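Local coordinates for protein proline dipeptidase (Streptococcus pneumoniae, PDB 3PN9) that probably hydrolyses dipeptides that carry proline at the C-terminal position, at residues A[101-106]-A[125-130]. Numbering follows the deposited sequence.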
# COMPACT_ATOMS: atom_id res chain seq x y z
N ALA A 101 -8.82 -10.95 -10.00
CA ALA A 101 -9.73 -11.33 -8.95
C ALA A 101 -11.13 -11.28 -9.50
O ALA A 101 -11.48 -10.32 -10.16
CB ALA A 101 -9.62 -10.26 -7.68
N VAL A 102 -11.94 -12.25 -9.09
CA VAL A 102 -13.34 -12.28 -9.47
C VAL A 102 -14.21 -12.71 -8.29
O VAL A 102 -13.71 -13.22 -7.28
CB VAL A 102 -13.56 -13.38 -10.60
CG1 VAL A 102 -12.82 -12.95 -11.93
CG2 VAL A 102 -13.13 -14.80 -10.07
N GLU A 103 -15.51 -12.45 -8.37
CA GLU A 103 -16.34 -12.77 -7.21
C GLU A 103 -16.78 -14.21 -7.22
O GLU A 103 -17.75 -14.55 -7.95
CB GLU A 103 -17.62 -11.93 -7.17
CG GLU A 103 -17.26 -10.36 -7.18
CD GLU A 103 -18.50 -9.50 -7.34
OE1 GLU A 103 -18.96 -9.17 -8.47
OE2 GLU A 103 -19.13 -9.15 -6.30
N PHE A 104 -16.16 -15.03 -6.36
CA PHE A 104 -16.47 -16.49 -6.37
C PHE A 104 -17.92 -16.73 -6.01
O PHE A 104 -18.53 -17.71 -6.49
CB PHE A 104 -15.60 -17.27 -5.38
CG PHE A 104 -14.20 -17.59 -5.86
CD1 PHE A 104 -13.59 -16.83 -6.88
CD2 PHE A 104 -13.46 -18.56 -5.19
CE1 PHE A 104 -12.27 -17.05 -7.25
CE2 PHE A 104 -12.14 -18.82 -5.59
CZ PHE A 104 -11.55 -18.09 -6.67
N ASP A 105 -18.54 -15.86 -5.19
CA ASP A 105 -19.94 -16.12 -4.82
C ASP A 105 -20.95 -15.68 -5.86
O ASP A 105 -22.12 -15.91 -5.68
CB ASP A 105 -20.34 -15.37 -3.50
CG ASP A 105 -19.74 -16.05 -2.26
OD1 ASP A 105 -19.09 -17.13 -2.39
OD2 ASP A 105 -20.01 -15.50 -1.18
N ASN A 106 -20.51 -15.00 -6.91
CA ASN A 106 -21.47 -14.59 -7.94
C ASN A 106 -21.14 -15.18 -9.35
O ASN A 106 -22.10 -15.39 -10.10
CB ASN A 106 -21.43 -13.05 -8.11
CG ASN A 106 -22.26 -12.60 -9.32
OD1 ASN A 106 -21.71 -12.37 -10.40
ND2 ASN A 106 -23.57 -12.51 -9.15
N ASP A 125 -8.05 -15.09 -8.35
CA ASP A 125 -8.23 -15.09 -6.87
C ASP A 125 -9.70 -14.68 -6.59
O ASP A 125 -10.42 -14.15 -7.47
CB ASP A 125 -7.39 -13.95 -6.29
CG ASP A 125 -5.88 -14.31 -6.06
OD1 ASP A 125 -5.36 -15.24 -6.70
OD2 ASP A 125 -5.21 -13.52 -5.29
N ASN A 126 -10.13 -14.80 -5.34
CA ASN A 126 -11.51 -14.49 -5.00
C ASN A 126 -11.55 -13.03 -4.47
O ASN A 126 -10.92 -12.73 -3.44
CB ASN A 126 -11.93 -15.49 -3.91
CG ASN A 126 -13.38 -15.36 -3.52
OD1 ASN A 126 -14.12 -14.61 -4.12
ND2 ASN A 126 -13.82 -16.10 -2.47
N LEU A 127 -12.42 -12.20 -5.02
CA LEU A 127 -12.60 -10.81 -4.59
C LEU A 127 -13.74 -10.72 -3.57
O LEU A 127 -13.90 -9.67 -2.96
CB LEU A 127 -13.14 -10.03 -5.86
CG LEU A 127 -13.42 -8.49 -5.78
CD1 LEU A 127 -12.12 -7.79 -5.42
CD2 LEU A 127 -13.84 -7.98 -7.19
N THR A 128 -14.65 -11.71 -3.48
CA THR A 128 -15.83 -11.53 -2.64
C THR A 128 -15.48 -11.09 -1.14
O THR A 128 -16.12 -10.19 -0.61
CB THR A 128 -16.70 -12.84 -2.69
OG1 THR A 128 -17.26 -12.86 -4.04
CG2 THR A 128 -17.89 -12.84 -1.65
N PRO A 129 -14.57 -11.78 -0.49
CA PRO A 129 -14.35 -11.45 0.97
C PRO A 129 -13.87 -10.02 1.06
O PRO A 129 -14.26 -9.33 1.99
CB PRO A 129 -13.17 -12.39 1.37
CG PRO A 129 -13.48 -13.77 0.50
CD PRO A 129 -13.82 -13.02 -0.92
N ARG A 130 -13.06 -9.53 0.11
CA ARG A 130 -12.63 -8.13 0.22
C ARG A 130 -13.81 -7.17 0.17
O ARG A 130 -13.83 -6.14 0.89
CB ARG A 130 -11.55 -7.73 -0.85
CG ARG A 130 -11.18 -6.22 -0.73
CD ARG A 130 -10.31 -6.01 0.63
NE ARG A 130 -9.94 -4.60 0.80
CZ ARG A 130 -10.72 -3.65 1.34
NH1 ARG A 130 -11.92 -3.94 1.81
NH2 ARG A 130 -10.25 -2.38 1.53
O HOH W 1 -19.08 -10.83 -4.14
O HOH W 2 -16.53 -16.17 -1.25
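A101 packs its methyl against L127 CB on one face of two parallel strands, 99-102 and 123-126, which helix 109-118 links into a beta-alpha-beta unit at the edge of the sheet as formed by this chain, a creatinase/prolidase N-terminal domain. Strand 21-24 flanks A101 on its other side and receives the leucine side chain on A22 and V24. At V102 the parallel pairing is completed: its N donates to D125 O at 2.9 Å, and its O accepts from L127 N at 2.8 Å. Beyond this point the strands end, and side-chain oxygens of N126 and T128 receive the backbone N-H groups. E103 lays its CB 3.3 Å from T128 OG1, while its carboxylate turns to S25, D26 and T29; a water also joins E103 OE2 to T128 OG1. F104 illustrates how one residue can both stack and bond. With its CG anti to the backbone N (chi1 -176°), N126 lies over the phenyl ring, the amide only 7° from parallel and N126 CB 3.4 Å from the centroid of the F104 ring, a CH-pi contact close to the normal. D80 of the second subunit packs against the F104 side chain. Meanwhile F104 N donates to N126 OD1 at 3.1 Å. D105 N adds a weak bond to T128 OG1, and a water links D105 OD1 to N126 ND2. N126 OD1 also accepts from T128 N at 3.0 Å, a capping bond at the turn that leads into the helix, so two backbone N-H groups fix its amide: F104 N and T128 N reach OD1 from opposite faces of the amide plane.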